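Local coordinates for protein enoyl-CoA hydratase carB homologue (Streptomyces cattleya, PDB 5O34) that probably acts as a crotonase-superfamily enzyme, a homologue of the carbapenem-pathway enzyme CarB, in the biosynthesis of the antibiotic thienamycin, at residues V94-A99 against I143-G148. Residues are numbered along the deposited sequence; the frame is centred on the assembly and turned at random.
Sequences VLYGGA and IAAIDG
Val94 sits beside Ile143 on one face of the sheet, and its CG2, anti to the carbonyl carbon, lies loosely against Ile143 CD1, 4.3 Å away. Its CA also lies 3.4 Å from Ile143 O, a CA-H...O contact alongside the stronger bond that this carbonyl accepts from the next residue. That residue, Leu95, grips the neighbouring strand through its backbone N and O: its N donates to Ile143 O at 2.7 Å, and its O accepts from Ala145 N at 2.8 Å. Ala144, between the two bonded residues, brings its CA to the same Leu95 O. The Leu95 side chain goes to the opposite face, where helix 152-158 packs. These are two adjacent parallel strands, 92-96 and 142-146, in the middle of the crotonase-fold sheet, joined by a beta-alpha-beta crossover that includes helix 120-137. Back on the Val94 face, covered by helix 229-242, Tyr96 has CG anti to its backbone N (chi1 179°), and the ring edge meets the Ala145 methyl, CD1 to CB 3.7 Å. Past Tyr96 the strands part: Gly97 N is 3.7 Å from Ala145 O, and the chain turns back so that Gly98 N lies 3.6 Å above the tyrosine ring plane, over its centre. Gly98 O then approaches Asp147 CB at 3.9 Å, while Asp147 OD1 is hydrogen-bonded to Ser167 OG.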
loop_
_atom_site.group_PDB
_atom_site.type_symbol
_atom_site.label_atom_id
_atom_site.label_comp_id
_atom_site.label_asym_id
_atom_site.label_seq_id
_atom_site.Cartn_x
_atom_site.Cartn_y
_atom_site.Cartn_z
ATOM N N VAL A 94 -0.729 -24.691 -7.500
ATOM C CA VAL A 94 -0.438 -24.714 -6.072
ATOM C C VAL A 94 1.050 -25.018 -5.899
ATOM O O VAL A 94 1.500 -26.105 -6.261
ATOM C CB VAL A 94 -1.339 -25.701 -5.262
ATOM C CG1 VAL A 94 -0.965 -25.717 -3.774
ATOM C CG2 VAL A 94 -2.816 -25.371 -5.432
ATOM N N LEU A 95 1.808 -24.042 -5.377
ATOM C CA LEU A 95 3.223 -24.161 -5.044
ATOM C C LEU A 95 3.275 -24.594 -3.591
ATOM O O LEU A 95 2.686 -23.940 -2.726
ATOM C CB LEU A 95 3.952 -22.827 -5.222
ATOM C CG LEU A 95 4.843 -22.680 -6.446
ATOM C CD1 LEU A 95 5.455 -21.292 -6.487
ATOM C CD2 LEU A 95 5.945 -23.749 -6.473
ATOM N N TYR A 96 3.940 -25.720 -3.329
ATOM C CA TYR A 96 3.979 -26.325 -2.007
ATOM C C TYR A 96 5.387 -26.764 -1.624
ATOM O O TYR A 96 6.087 -27.399 -2.420
ATOM C CB TYR A 96 2.968 -27.483 -2.006
ATOM C CG TYR A 96 2.841 -28.291 -0.740
ATOM C CD1 TYR A 96 2.370 -27.713 0.434
ATOM C CD2 TYR A 96 3.052 -29.666 -0.748
ATOM C CE1 TYR A 96 2.209 -28.466 1.596
ATOM C CE2 TYR A 96 2.878 -30.433 0.399
ATOM C CZ TYR A 96 2.455 -29.829 1.571
ATOM O OH TYR A 96 2.297 -30.578 2.712
ATOM N N GLY A 97 5.797 -26.368 -0.422
ATOM C CA GLY A 97 7.118 -26.667 0.122
ATOM C C GLY A 97 7.300 -28.087 0.625
ATOM O O GLY A 97 8.424 -28.598 0.636
ATOM N N GLY A 98 6.202 -28.712 1.045
ATOM C CA GLY A 98 6.199 -30.064 1.594
ATOM C C GLY A 98 5.586 -30.120 2.982
ATOM O O GLY A 98 4.935 -29.160 3.410
ATOM N N ALA A 99 5.789 -31.243 3.698
ATOM C CA ALA A 99 5.251 -31.429 5.051
ATOM C C ALA A 99 6.229 -30.923 6.116
ATOM O O ALA A 99 7.308 -31.505 6.291
ATOM C CB ALA A 99 4.902 -32.892 5.291
ATOM N N ILE A 143 -1.169 -20.360 -5.980
ATOM C CA ILE A 143 -1.350 -20.410 -4.530
ATOM C C ILE A 143 -0.074 -20.927 -3.905
ATOM O O ILE A 143 0.376 -21.993 -4.280
ATOM C CB ILE A 143 -2.563 -21.290 -4.111
ATOM C CG1 ILE A 143 -3.882 -20.761 -4.695
ATOM C CG2 ILE A 143 -2.649 -21.450 -2.577
ATOM C CD1 ILE A 143 -5.004 -21.792 -4.680
ATOM N N ALA A 144 0.501 -20.199 -2.946
ATOM C CA ALA A 144 1.674 -20.664 -2.216
ATOM C C ALA A 144 1.181 -21.237 -0.874
ATOM O O ALA A 144 0.381 -20.598 -0.193
ATOM C CB ALA A 144 2.649 -19.522 -1.989
ATOM N N ALA A 145 1.591 -22.475 -0.548
ATOM C CA ALA A 145 1.208 -23.166 0.691
ATOM C C ALA A 145 2.464 -23.349 1.544
ATOM O O ALA A 145 3.368 -24.101 1.182
ATOM C CB ALA A 145 0.548 -24.496 0.373
ATOM N N ILE A 146 2.545 -22.564 2.628
ATOM C CA ILE A 146 3.697 -22.452 3.528
ATOM C C ILE A 146 3.439 -23.168 4.878
ATOM O O ILE A 146 2.506 -22.812 5.599
ATOM C CB ILE A 146 4.090 -20.943 3.663
ATOM C CG1 ILE A 146 4.146 -20.256 2.266
ATOM C CG2 ILE A 146 5.413 -20.768 4.406
ATOM C CD1 ILE A 146 4.253 -18.697 2.224
ATOM N N ASP A 147 4.239 -24.210 5.176
ATOM C CA ASP A 147 4.140 -25.017 6.407
ATOM C C ASP A 147 5.326 -24.813 7.338
ATOM O O ASP A 147 5.387 -25.416 8.413
ATOM C CB ASP A 147 3.996 -26.522 6.097
ATOM C CG ASP A 147 3.163 -27.320 7.107
ATOM O OD1 ASP A 147 3.035 -26.875 8.273
ATOM O OD2 ASP A 147 2.642 -28.383 6.732
ATOM N N GLY A 148 6.261 -23.974 6.928
ATOM C CA GLY A 148 7.435 -23.697 7.735
ATOM C C GLY A 148 8.029 -22.353 7.418
ATOM O O GLY A 148 7.315 -21.405 7.089
#